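Local atomic coordinates of response regulator (Caulobacter vibrioides, PDB entry 3N0R), a protein that probably acts as a phosphorylation-controlled anti-anti-sigma factor of the stress response, joining a sigma-like domain to a two-component receiver domain. Residues R115-A119 / I136-D140; Y33-A38 / L76-H81; R73-Y77 / L125-T129; F120-L125 / E265-A270. The protein carries 1 engineered substitution. One frame throughout, in Å; residues are numbered along the deposited sequence.

Contact 1: residues R115-A119 / I136-D140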
loop_
_atom_site.group_PDB
_atom_site.type_symbol
_atom_site.label_atom_id
_atom_site.label_comp_id
_atom_site.label_asym_id
_atom_site.label_seq_id
_atom_site.Cartn_x
_atom_site.Cartn_y
_atom_site.Cartn_z
ATOM N N ARG A 115 10.449 7.836 7.958
ATOM C CA ARG A 115 10.193 8.876 6.969
ATOM C C ARG A 115 10.654 8.484 5.567
ATOM O O ARG A 115 10.013 8.839 4.585
ATOM C CB ARG A 115 10.762 10.230 7.420
ATOM C CG ARG A 115 9.825 10.920 8.421
ATOM C CD ARG A 115 10.390 12.141 9.086
ATOM N NE ARG A 115 10.671 13.247 8.176
ATOM C CZ ARG A 115 9.791 14.144 7.731
ATOM N NH1 ARG A 115 8.488 14.075 8.029
ATOM N NH2 ARG A 115 10.228 15.121 6.954
ATOM N N SER A 116 11.745 7.732 5.459
ATOM C CA SER A 116 12.195 7.288 4.139
ATOM C C SER A 116 11.115 6.464 3.442
ATOM O O SER A 116 10.852 6.634 2.250
ATOM C CB SER A 116 13.479 6.471 4.257
ATOM O OG SER A 116 13.301 5.405 5.172
ATOM N N ARG A 117 10.490 5.564 4.191
ATOM C CA ARG A 117 9.469 4.700 3.612
ATOM C C ARG A 117 8.196 5.474 3.272
ATOM O O ARG A 117 7.555 5.208 2.251
ATOM C CB ARG A 117 9.153 3.538 4.547
ATOM C CG ARG A 117 8.384 2.425 3.881
ATOM C CD ARG A 117 9.146 1.785 2.713
ATOM N NE ARG A 117 10.461 1.275 3.095
ATOM C CZ ARG A 117 10.780 -0.016 3.202
ATOM N NH1 ARG A 117 9.883 -0.966 2.950
ATOM N NH2 ARG A 117 12.014 -0.360 3.549
ATOM N N GLN A 118 7.852 6.455 4.101
ATOM C CA GLN A 118 6.742 7.340 3.791
ATOM C C GLN A 118 6.995 8.051 2.462
ATOM O O GLN A 118 6.125 8.084 1.604
ATOM C CB GLN A 118 6.566 8.373 4.902
ATOM C CG GLN A 118 6.223 7.782 6.251
ATOM C CD GLN A 118 6.429 8.783 7.359
ATOM O OE1 GLN A 118 6.207 9.975 7.169
ATOM N NE2 GLN A 118 6.870 8.312 8.520
ATOM N N ALA A 119 8.183 8.627 2.299
ATOM C CA ALA A 119 8.505 9.367 1.080
ATOM C C ALA A 119 8.400 8.463 -0.151
ATOM O O ALA A 119 7.863 8.850 -1.194
ATOM C CB ALA A 119 9.891 9.984 1.170
ATOM N N ILE A 136 3.752 17.210 2.206
ATOM C CA ILE A 136 3.119 16.263 3.110
ATOM C C ILE A 136 4.028 15.958 4.291
ATOM O O ILE A 136 3.570 15.881 5.436
ATOM C CB ILE A 136 2.732 14.983 2.353
ATOM C CG1 ILE A 136 1.639 15.302 1.323
ATOM C CG2 ILE A 136 2.271 13.895 3.320
ATOM C CD1 ILE A 136 1.428 14.231 0.285
ATOM N N LEU A 137 5.320 15.803 4.004
ATOM C CA LEU A 137 6.327 15.473 5.012
ATOM C C LEU A 137 6.856 16.705 5.739
ATOM O O LEU A 137 7.557 16.578 6.742
ATOM C CB LEU A 137 7.496 14.744 4.347
ATOM C CG LEU A 137 7.129 13.376 3.781
ATOM C CD1 LEU A 137 8.192 12.925 2.789
ATOM C CD2 LEU A 137 6.970 12.380 4.909
ATOM N N ASP A 138 6.545 17.893 5.227
ATOM C CA ASP A 138 7.072 19.141 5.785
ATOM C C ASP A 138 8.604 19.187 5.746
ATOM O O ASP A 138 9.261 19.451 6.755
ATOM C CB ASP A 138 6.550 19.354 7.211
ATOM C CG ASP A 138 6.766 20.770 7.711
ATOM O OD1 ASP A 138 6.995 21.677 6.882
ATOM O OD2 ASP A 138 6.697 20.976 8.940
ATOM N N CYS A 139 9.170 18.937 4.568
ATOM C CA CYS A 139 10.614 19.007 4.384
ATOM C C CYS A 139 10.912 19.640 3.035
ATOM O O CYS A 139 9.997 19.951 2.279
ATOM C CB CYS A 139 11.242 17.608 4.482
ATOM S SG CYS A 139 10.781 16.461 3.161
ATOM N N ASP A 140 12.190 19.839 2.728
ATOM C CA ASP A 140 12.543 20.420 1.438
ATOM C C ASP A 140 12.759 19.367 0.347
ATOM O O ASP A 140 12.704 18.159 0.602
ATOM C CB ASP A 140 13.690 21.453 1.532
ATOM C CG ASP A 140 15.058 20.837 1.797
ATOM O OD1 ASP A 140 15.224 19.611 1.717
ATOM O OD2 ASP A 140 15.999 21.609 2.070
#
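The backbone oxygen of Leu137 is gripped by both terminal nitrogens of Arg115. NH1 of Arg115 lies 3.0 Å from Leu137 O, in the carbonyl plane and on a lone pair, with an N-H...O angle of 149°. NH2 of Arg115, also 3.0 Å from Leu137 O, reaches it from above that plane. The grip is end-on, with the oxygen almost in the guanidinium plane. A bend in the arginine chain at chi3 (64°) brings the guanidinium round to this oxygen.

Leu137 and Arg115 run past each other in opposite senses. CB of Leu137 packs 3.8 Å from NH2 of Arg115, while CD2 of Leu137 lies over one face of the guanidinium. At the edge of the same group, close to its plane, CB of Cys139 comes within 3.7 Å of NH2 of Arg115. The two leucine methyls reach one turn further along helix 115-125: CD1 touches CB of Ala119 at 3.8 Å, and CD2 meets OE1 of Gln118 at 3.4 Å. The amide nitrogen of that glutamine is turned to the backbone oxygen of Ala113.

Leu137 is the last residue of helix 130-137, and Asp138 leaves the helix with positive phi (60°). Asp140 then N-caps helix 141-156; this order is consistent with a helix-turn-helix like that of sigma region 4, which the sigma-like domain probably resembles. A C-terminal carbonyl no longer used within its helix is a good acceptor, and the helix dipole would probably favour a cationic donor there; the paired N-H groups supply both hydrogen bonding and charge.

Contact 2: residues Y33-A38 / L76-H81; sequences YIRRYA and LYRVFH
Ile34 enters the space between the side chains of Tyr77 and Phe80 and can be followed atom by atom. Its CB lies 3.7 Å from CZ of Tyr77, and CG1 continues over the same ring, 3.7 Å from CE2 of Tyr77. With CG1 anti to the backbone N (chi1 -165°) and the chain extended beyond it, CD1 ends over the ring centre. That methyl makes a CH-pi contact, 3.8 Å from the centroid of the Tyr77 ring and only 8° off its normal. The same CD1 also touches CB of Phe80 at 3.7 Å and, more loosely, CG of Leu76. The branch methyl CG2 turns instead to CD2 of Leu76.

One turn further on, Tyr37 meets the Tyr77 ring obliquely, with CD2 of Tyr37 at 3.8 Å from CE2 of Tyr77. Its hydroxyl goes on to His81: OH of Tyr37 and NE2 of His81 are hydrogen-bonded at 2.8 Å, the oxygen near the imidazole plane at the ring edge. Either partner could be the donor. Tyr37, Tyr77 and His81 thus form an aromatic cluster, and CB of Ala38 adds a contact with CZ of Phe80 at 3.8 Å.

The axes of the two short helical segments approach to 11.6 Å at an angle of 38°, a separation bridged by large side chains. Helix 45-60 borders the pair through Val52 against Ile34 and Tyr51 against Phe80, while Leu122 of helix 115-125 and Ile136 of helix 130-137 pack against the aromatic cluster, so helices of the sigma-like range cover this contact within the sigma2 range.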
loop_
_atom_site.group_PDB
_atom_site.type_symbol
_atom_site.label_atom_id
_atom_site.label_comp_id
_atom_site.label_asym_id
_atom_site.label_seq_id
_atom_site.Cartn_x
_atom_site.Cartn_y
_atom_site.Cartn_z
ATOM N N TYR A 33 -8.014 6.077 -1.424
ATOM C CA TYR A 33 -6.596 5.962 -1.727
ATOM C C TYR A 33 -5.684 6.247 -0.544
ATOM O O TYR A 33 -4.622 5.630 -0.410
ATOM C CB TYR A 33 -6.246 6.760 -2.983
ATOM C CG TYR A 33 -7.136 6.306 -4.108
ATOM C CD1 TYR A 33 -6.942 5.070 -4.704
ATOM C CD2 TYR A 33 -8.223 7.070 -4.514
ATOM C CE1 TYR A 33 -7.773 4.629 -5.723
ATOM C CE2 TYR A 33 -9.062 6.641 -5.518
ATOM C CZ TYR A 33 -8.834 5.416 -6.120
ATOM O OH TYR A 33 -9.670 4.980 -7.125
ATOM N N ILE A 34 -6.103 7.137 0.351
ATOM C CA ILE A 34 -5.331 7.301 1.574
ATOM C C ILE A 34 -5.471 6.065 2.476
ATOM O O ILE A 34 -4.536 5.725 3.178
ATOM C CB ILE A 34 -5.585 8.633 2.317
ATOM C CG1 ILE A 34 -4.472 8.868 3.344
ATOM C CG2 ILE A 34 -6.973 8.677 2.946
ATOM C CD1 ILE A 34 -4.468 10.256 3.934
ATOM N N ARG A 35 -6.600 5.352 2.406
ATOM C CA ARG A 35 -6.664 4.039 3.059
ATOM C C ARG A 35 -5.642 3.076 2.453
ATOM O O ARG A 35 -4.970 2.365 3.185
ATOM C CB ARG A 35 -8.070 3.428 3.023
ATOM C CG ARG A 35 -9.110 4.223 3.806
ATOM C CD ARG A 35 -10.476 3.514 3.851
ATOM N NE ARG A 35 -11.469 4.436 4.403
ATOM C CZ ARG A 35 -12.376 5.108 3.702
ATOM N NH1 ARG A 35 -12.523 4.914 2.397
ATOM N NH2 ARG A 35 -13.160 5.979 4.324
ATOM N N ARG A 36 -5.502 3.067 1.127
ATOM C CA ARG A 36 -4.497 2.225 0.492
ATOM C C ARG A 36 -3.101 2.538 1.036
ATOM O O ARG A 36 -2.333 1.639 1.407
ATOM C CB ARG A 36 -4.530 2.386 -1.028
ATOM C CG ARG A 36 -3.439 1.594 -1.741
ATOM C CD ARG A 36 -3.512 1.779 -3.235
ATOM N NE ARG A 36 -3.309 3.175 -3.602
ATOM C CZ ARG A 36 -3.680 3.691 -4.766
ATOM N NH1 ARG A 36 -4.275 2.920 -5.667
ATOM N NH2 ARG A 36 -3.468 4.976 -5.016
ATOM N N TYR A 37 -2.776 3.824 1.083
ATOM C CA TYR A 37 -1.498 4.270 1.628
ATOM C C TYR A 37 -1.310 3.796 3.067
ATOM O O TYR A 37 -0.270 3.231 3.418
ATOM C CB TYR A 37 -1.436 5.802 1.562
ATOM C CG TYR A 37 -0.244 6.446 2.241
ATOM C CD1 TYR A 37 1.043 6.311 1.731
ATOM C CD2 TYR A 37 -0.415 7.227 3.375
ATOM C CE1 TYR A 37 2.122 6.933 2.333
ATOM C CE2 TYR A 37 0.665 7.845 3.993
ATOM C CZ TYR A 37 1.929 7.699 3.460
ATOM O OH TYR A 37 3.012 8.309 4.040
ATOM N N ALA A 38 -2.306 4.056 3.913
ATOM C CA ALA A 38 -2.185 3.778 5.338
ATOM C C ALA A 38 -2.058 2.282 5.605
ATOM O O ALA A 38 -1.309 1.867 6.491
ATOM C CB ALA A 38 -3.363 4.374 6.097
ATOM N N LEU A 76 -5.011 16.739 2.629
ATOM C CA LEU A 76 -5.519 15.625 3.426
ATOM C C LEU A 76 -4.361 14.760 3.925
ATOM O O LEU A 76 -4.326 14.374 5.091
ATOM C CB LEU A 76 -6.475 14.779 2.586
ATOM C CG LEU A 76 -6.925 13.445 3.195
ATOM C CD1 LEU A 76 -7.609 13.640 4.538
ATOM C CD2 LEU A 76 -7.831 12.692 2.221
ATOM N N TYR A 77 -3.425 14.435 3.039
ATOM C CA TYR A 77 -2.276 13.641 3.464
ATOM C C TYR A 77 -1.429 14.394 4.490
ATOM O O TYR A 77 -0.899 13.795 5.424
ATOM C CB TYR A 77 -1.432 13.174 2.272
ATOM C CG TYR A 77 -1.978 11.975 1.506
ATOM C CD1 TYR A 77 -3.092 12.104 0.686
ATOM C CD2 TYR A 77 -1.346 10.730 1.552
ATOM C CE1 TYR A 77 -3.581 11.030 -0.042
ATOM C CE2 TYR A 77 -1.834 9.647 0.816
ATOM C CZ TYR A 77 -2.948 9.811 0.014
ATOM O OH TYR A 77 -3.440 8.753 -0.730
ATOM N N ARG A 78 -1.287 15.709 4.322
ATOM C CA ARG A 78 -0.558 16.500 5.302
ATOM C C ARG A 78 -1.204 16.399 6.689
ATOM O O ARG A 78 -0.515 16.228 7.693
ATOM C CB ARG A 78 -0.467 17.950 4.832
ATOM C CG ARG A 78 0.264 18.869 5.776
ATOM C CD ARG A 78 0.390 20.266 5.170
ATOM N NE ARG A 78 1.112 21.176 6.052
ATOM C CZ ARG A 78 1.269 22.476 5.826
ATOM N NH1 ARG A 78 0.752 23.032 4.738
ATOM N NH2 ARG A 78 1.947 23.221 6.689
ATOM N N VAL A 79 -2.529 16.504 6.747
ATOM C CA VAL A 79 -3.250 16.351 8.008
ATOM C C VAL A 79 -3.017 14.958 8.604
ATOM O O VAL A 79 -2.752 14.819 9.798
ATOM C CB VAL A 79 -4.753 16.646 7.815
ATOM C CG1 VAL A 79 -5.570 16.088 8.968
ATOM C CG2 VAL A 79 -4.958 18.156 7.661
ATOM N N PHE A 80 -3.113 13.927 7.767
ATOM C CA PHE A 80 -2.863 12.562 8.219
ATOM C C PHE A 80 -1.471 12.448 8.853
ATOM O O PHE A 80 -1.303 11.851 9.912
ATOM C CB PHE A 80 -2.988 11.610 7.030
ATOM C CG PHE A 80 -2.811 10.159 7.388
ATOM C CD1 PHE A 80 -1.540 9.597 7.442
ATOM C CD2 PHE A 80 -3.907 9.356 7.683
ATOM C CE1 PHE A 80 -1.368 8.265 7.767
ATOM C CE2 PHE A 80 -3.743 8.013 7.997
ATOM C CZ PHE A 80 -2.480 7.469 8.058
ATOM N N HIS A 81 -0.476 13.054 8.209
ATOM C CA HIS A 81 0.886 13.033 8.731
ATOM C C HIS A 81 1.055 13.819 10.029
ATOM O O HIS A 81 1.819 13.417 10.904
ATOM C CB HIS A 81 1.858 13.525 7.664
ATOM C CG HIS A 81 2.278 12.455 6.714
ATOM N ND1 HIS A 81 3.583 12.021 6.649
ATOM C CD2 HIS A 81 1.581 11.703 5.827
ATOM C CE1 HIS A 81 3.680 11.051 5.758
ATOM N NE2 HIS A 81 2.480 10.821 5.256
#

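Contact 3: residues R73-Y77 / L125-T129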
loop_
_atom_site.group_PDB
_atom_site.type_symbol
_atom_site.label_atom_id
_atom_site.label_comp_id
_atom_site.label_asym_id
_atom_site.label_seq_id
_atom_site.Cartn_x
_atom_site.Cartn_y
_atom_site.Cartn_z
ATOM N N ARG A 73 -6.165 16.888 -1.986
ATOM C CA ARG A 73 -5.516 15.594 -1.797
ATOM C C ARG A 73 -4.225 15.746 -0.988
ATOM O O ARG A 73 -4.012 15.038 -0.004
ATOM C CB ARG A 73 -5.236 14.883 -3.129
ATOM C CG ARG A 73 -4.852 13.420 -2.927
ATOM C CD ARG A 73 -4.226 12.762 -4.155
ATOM N NE ARG A 73 -3.993 11.345 -3.883
ATOM C CZ ARG A 73 -3.048 10.601 -4.451
ATOM N NH1 ARG A 73 -2.222 11.126 -5.346
ATOM N NH2 ARG A 73 -2.933 9.322 -4.115
ATOM N N VAL A 74 -3.368 16.673 -1.399
ATOM C CA VAL A 74 -2.125 16.908 -0.675
ATOM C C VAL A 74 -2.428 17.356 0.762
ATOM O O VAL A 74 -1.804 16.886 1.718
ATOM C CB VAL A 74 -1.229 17.921 -1.403
ATOM C CG1 VAL A 74 -0.043 18.311 -0.545
ATOM C CG2 VAL A 74 -0.774 17.343 -2.741
ATOM N N ALA A 75 -3.383 18.272 0.912
ATOM C CA ALA A 75 -3.744 18.781 2.233
ATOM C C ALA A 75 -4.240 17.680 3.165
ATOM O O ALA A 75 -3.945 17.693 4.358
ATOM C CB ALA A 75 -4.779 19.886 2.119
ATOM N N LEU A 76 -5.011 16.739 2.629
ATOM C CA LEU A 76 -5.519 15.625 3.426
ATOM C C LEU A 76 -4.361 14.760 3.925
ATOM O O LEU A 76 -4.326 14.374 5.091
ATOM C CB LEU A 76 -6.475 14.779 2.586
ATOM C CG LEU A 76 -6.925 13.445 3.195
ATOM C CD1 LEU A 76 -7.609 13.640 4.538
ATOM C CD2 LEU A 76 -7.831 12.692 2.221
ATOM N N TYR A 77 -3.425 14.435 3.039
ATOM C CA TYR A 77 -2.276 13.641 3.464
ATOM C C TYR A 77 -1.429 14.394 4.490
ATOM O O TYR A 77 -0.899 13.795 5.424
ATOM C CB TYR A 77 -1.432 13.174 2.272
ATOM C CG TYR A 77 -1.978 11.975 1.506
ATOM C CD1 TYR A 77 -3.092 12.104 0.686
ATOM C CD2 TYR A 77 -1.346 10.730 1.552
ATOM C CE1 TYR A 77 -3.581 11.030 -0.042
ATOM C CE2 TYR A 77 -1.834 9.647 0.816
ATOM C CZ TYR A 77 -2.948 9.811 0.014
ATOM O OH TYR A 77 -3.440 8.753 -0.730
ATOM N N LEU A 125 3.855 4.628 -4.643
ATOM C CA LEU A 125 2.537 4.011 -4.495
ATOM C C LEU A 125 1.407 4.986 -4.804
ATOM O O LEU A 125 0.467 4.646 -5.517
ATOM C CB LEU A 125 2.360 3.414 -3.095
ATOM C CG LEU A 125 1.076 2.602 -2.891
ATOM C CD1 LEU A 125 1.088 1.326 -3.727
ATOM C CD2 LEU A 125 0.908 2.278 -1.424
ATOM N N GLU A 126 1.508 6.202 -4.273
ATOM C CA GLU A 126 0.403 7.145 -4.348
ATOM C C GLU A 126 0.503 8.125 -5.513
ATOM O O GLU A 126 -0.461 8.817 -5.825
ATOM C CB GLU A 126 0.259 7.888 -3.021
ATOM C CG GLU A 126 -0.078 6.939 -1.869
ATOM C CD GLU A 126 -1.362 6.168 -2.116
ATOM O OE1 GLU A 126 -2.373 6.825 -2.429
ATOM O OE2 GLU A 126 -1.375 4.912 -2.003
ATOM N N GLY A 127 1.662 8.184 -6.163
ATOM C CA GLY A 127 1.832 9.016 -7.340
ATOM C C GLY A 127 1.989 10.506 -7.101
ATOM O O GLY A 127 1.837 11.291 -8.033
ATOM N N PHE A 128 2.309 10.918 -5.879
ATOM C CA PHE A 128 2.636 12.323 -5.655
ATOM C C PHE A 128 3.989 12.640 -6.295
ATOM O O PHE A 128 4.885 11.787 -6.346
ATOM C CB PHE A 128 2.699 12.635 -4.157
ATOM C CG PHE A 128 1.367 12.648 -3.477
ATOM C CD1 PHE A 128 0.449 13.642 -3.759
ATOM C CD2 PHE A 128 1.039 11.679 -2.536
ATOM C CE1 PHE A 128 -0.777 13.669 -3.123
ATOM C CE2 PHE A 128 -0.189 11.706 -1.902
ATOM C CZ PHE A 128 -1.097 12.705 -2.193
ATOM N N THR A 129 4.154 13.873 -6.761
ATOM C CA THR A 129 5.475 14.336 -7.176
ATOM C C THR A 129 6.347 14.518 -5.931
ATOM O O THR A 129 5.828 14.630 -4.813
ATOM C CB THR A 129 5.385 15.687 -7.891
ATOM O OG1 THR A 129 4.968 16.680 -6.949
ATOM C CG2 THR A 129 4.395 15.622 -9.039
#
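Helix 72-84 faces the loop between helices 115-125 and 130-137, with Val74 and Phe128 closest at 8.3 Å between their CA atoms and Gly127 turning the chain with positive phi (76°). Arg73 lays its guanidinium over the Phe128 ring, the planes 23° apart, in an off-centre cation-pi stack with CZ of Arg73 at 4.1 Å from the ring centroid. CG anti to the backbone N and an extended chain as far as NE carry the group across.

In the conformer described, the outer edge of the arginine meets the backbone. NH1 and NH2 of Arg73 both donate to Glu126 O, at 2.9 Å and 3.0 Å respectively. The NH2 bond lies in the carbonyl plane on a lone pair, whereas NH1 is tilted from that plane. Since the oxygen lies in the guanidinium plane, these bonds and the stack together would restrict its rotation, though a second deposited conformer shows that the side chain is not confined to this position.

The loop joins the two helices that precede the turn of the probable helix-turn-helix unit, and Thr129 caps the start of helix 130-137. Through it, the sigma2-like part of the chain meets the following sigma-like part.

Glu126 bends at chi2 (-58°), bringing OE1 to a salt bridge with NH2 of Arg73 at 3.1 Å. The hydroxyl of Tyr77 donates to that OE1 at 2.8 Å from above the carboxylate plane. Phe128 also turns its edge to the Tyr77 face in a T-shaped pair, centroids 4.8 Å apart, and CE1 of Phe128 packs 3.7 Å from CG2 of Val74.

Contact 4: residues F120-L125 / E265-A270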
loop_
_atom_site.group_PDB
_atom_site.type_symbol
_atom_site.label_atom_id
_atom_site.label_comp_id
_atom_site.label_asym_id
_atom_site.label_seq_id
_atom_site.Cartn_x
_atom_site.Cartn_y
_atom_site.Cartn_z
ATOM N N PHE A 120 8.912 7.246 -0.024
ATOM C CA PHE A 120 8.842 6.301 -1.112
ATOM C C PHE A 120 7.405 5.909 -1.442
ATOM O O PHE A 120 7.012 5.890 -2.605
ATOM C CB PHE A 120 9.662 5.056 -0.784
ATOM C CG PHE A 120 9.687 4.071 -1.894
ATOM C CD1 PHE A 120 10.556 4.236 -2.968
ATOM C CD2 PHE A 120 8.816 2.996 -1.900
ATOM C CE1 PHE A 120 10.560 3.342 -4.015
ATOM C CE2 PHE A 120 8.818 2.101 -2.948
ATOM C CZ PHE A 120 9.693 2.277 -4.001
ATOM N N LEU A 121 6.601 5.602 -0.431
ATOM C CA LEU A 121 5.217 5.247 -0.726
ATOM C C LEU A 121 4.408 6.423 -1.290
ATOM O O LEU A 121 3.581 6.236 -2.191
ATOM C CB LEU A 121 4.514 4.648 0.487
ATOM C CG LEU A 121 5.062 3.300 0.964
ATOM C CD1 LEU A 121 4.192 2.781 2.102
ATOM C CD2 LEU A 121 5.139 2.271 -0.162
ATOM N N LEU A 122 4.637 7.631 -0.781
ATOM C CA LEU A 122 3.896 8.790 -1.276
ATOM C C LEU A 122 4.127 8.985 -2.772
ATOM O O LEU A 122 3.212 9.350 -3.504
ATOM C CB LEU A 122 4.312 10.055 -0.512
ATOM C CG LEU A 122 3.779 10.153 0.921
ATOM C CD1 LEU A 122 4.460 11.280 1.672
ATOM C CD2 LEU A 122 2.255 10.314 0.955
ATOM N N THR A 123 5.356 8.752 -3.220
ATOM C CA THR A 123 5.701 8.944 -4.622
ATOM C C THR A 123 5.398 7.706 -5.466
ATOM O O THR A 123 4.616 7.775 -6.420
ATOM C CB THR A 123 7.163 9.421 -4.786
ATOM O OG1 THR A 123 8.056 8.524 -4.115
ATOM C CG2 THR A 123 7.329 10.844 -4.231
ATOM N N ALA A 124 5.980 6.565 -5.106
ATOM C CA ALA A 124 5.833 5.345 -5.906
ATOM C C ALA A 124 4.440 4.702 -5.834
ATOM O O ALA A 124 3.916 4.239 -6.843
ATOM C CB ALA A 124 6.910 4.331 -5.528
ATOM N N LEU A 125 3.855 4.628 -4.643
ATOM C CA LEU A 125 2.537 4.011 -4.495
ATOM C C LEU A 125 1.407 4.986 -4.804
ATOM O O LEU A 125 0.467 4.646 -5.517
ATOM C CB LEU A 125 2.360 3.414 -3.095
ATOM C CG LEU A 125 1.076 2.602 -2.891
ATOM C CD1 LEU A 125 1.088 1.326 -3.727
ATOM C CD2 LEU A 125 0.908 2.278 -1.424
ATOM N N GLU A 265 5.904 1.532 -10.878
ATOM C CA GLU A 265 6.373 1.933 -9.557
ATOM C C GLU A 265 5.410 1.517 -8.455
ATOM O O GLU A 265 5.834 1.266 -7.330
ATOM C CB GLU A 265 6.654 3.436 -9.496
ATOM C CG GLU A 265 7.933 3.857 -10.215
ATOM C CD GLU A 265 9.196 3.409 -9.482
ATOM O OE1 GLU A 265 9.548 4.040 -8.460
ATOM O OE2 GLU A 265 9.840 2.433 -9.929
ATOM N N THR A 266 4.116 1.427 -8.770
ATOM C CA THR A 266 3.144 1.006 -7.764
ATOM C C THR A 266 3.303 -0.472 -7.431
ATOM O O THR A 266 3.062 -0.879 -6.302
ATOM C CB THR A 266 1.686 1.271 -8.189
ATOM O OG1 THR A 266 1.301 0.377 -9.244
ATOM C CG2 THR A 266 1.503 2.722 -8.613
ATOM N N VAL A 267 3.717 -1.266 -8.415
ATOM C CA VAL A 267 3.969 -2.684 -8.192
ATOM C C VAL A 267 5.221 -2.876 -7.334
ATOM O O VAL A 267 5.227 -3.685 -6.400
ATOM C CB VAL A 267 4.087 -3.423 -9.523
ATOM C CG1 VAL A 267 4.480 -4.876 -9.295
ATOM C CG2 VAL A 267 2.765 -3.333 -10.269
ATOM N N LYS A 268 6.281 -2.136 -7.646
ATOM C CA LYS A 268 7.483 -2.161 -6.816
ATOM C C LYS A 268 7.136 -1.820 -5.373
ATOM O O LYS A 268 7.604 -2.472 -4.441
ATOM C CB LYS A 268 8.555 -1.190 -7.326
ATOM C CG LYS A 268 9.723 -1.034 -6.348
ATOM C CD LYS A 268 10.825 -0.112 -6.870
ATOM C CE LYS A 268 11.702 -0.810 -7.899
ATOM N NZ LYS A 268 13.104 -0.309 -7.872
ATOM N N ALA A 269 6.316 -0.788 -5.191
ATOM C CA ALA A 269 5.958 -0.356 -3.844
ATOM C C ALA A 269 5.136 -1.411 -3.105
ATOM O O ALA A 269 5.408 -1.690 -1.938
ATOM C CB ALA A 269 5.212 0.980 -3.883
ATOM N N ALA A 270 4.122 -1.973 -3.759
ATOM C CA ALA A 270 3.270 -2.957 -3.103
ATOM C C ALA A 270 4.054 -4.218 -2.743
ATOM O O ALA A 270 3.941 -4.734 -1.631
ATOM C CB ALA A 270 2.066 -3.285 -3.967
#
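Segments 120-125 and 265-270 pass with their axes 8.3 Å apart at closest and their N-to-C directions 140° from each other. The backbones come nearest at Leu125 and Thr266, whose CA atoms are 4.5 Å apart, with Ala124 and Ala269 on the facing sides, consistent with so close an approach. Ala269 is a knob in a hole formed by Phe120, Leu121, Ala124 and Leu125: its CB lies 3.8 Å from CB of Leu125 and 3.9 Å from CD2 of Leu121.

Phe120 presents its edge. CE2 of Phe120 meets CA of Ala269 at 3.9 Å, while CZ of Phe120 reaches CD of Lys268 at the same distance. With CG anti to the backbone N (chi1 -177°), the phenyl ring extends to the receiver helix and its face covers CB of Ala124. In the conformer described, the lysine carries its amine to a salt bridge with Asp156. Within the wider pi-type turn at 121-125, Ala124 O has CG2 of Thr266 3.4 Å away; the threonine hydroxyl bonds to the backbone oxygen of Gln263.

This is an interdomain helix-helix interface with one knob-into-hole contact, in which the last helix of the receiver's alpha/beta fold docks on the sigma-like domain.

Overall arrangement
Contacts 2 and 3, whose centres are 7 Å apart, share Leu76 and Tyr77 on helix 72-84, and the salt bridge from NE of Arg36 to OE2 of Glu126, at 3.1 Å, connects them. Contacts 1 and 4 both use helix 115-125, at centres 14 Å apart. Leu122, on segment 120-125, packs against residues of contacts 1 and 2: CD2 of Leu122 is 3.6 Å from CZ of Tyr37, and its CD1 lies 3.8 Å from CG2 of Ile136. Contacts 1 to 3 lie within the helical sigma-like region, whereas contact 4 joins it to the receiver domain. The predicted phosphorylation site, Asp212, belongs to that receiver and is unphosphorylated here.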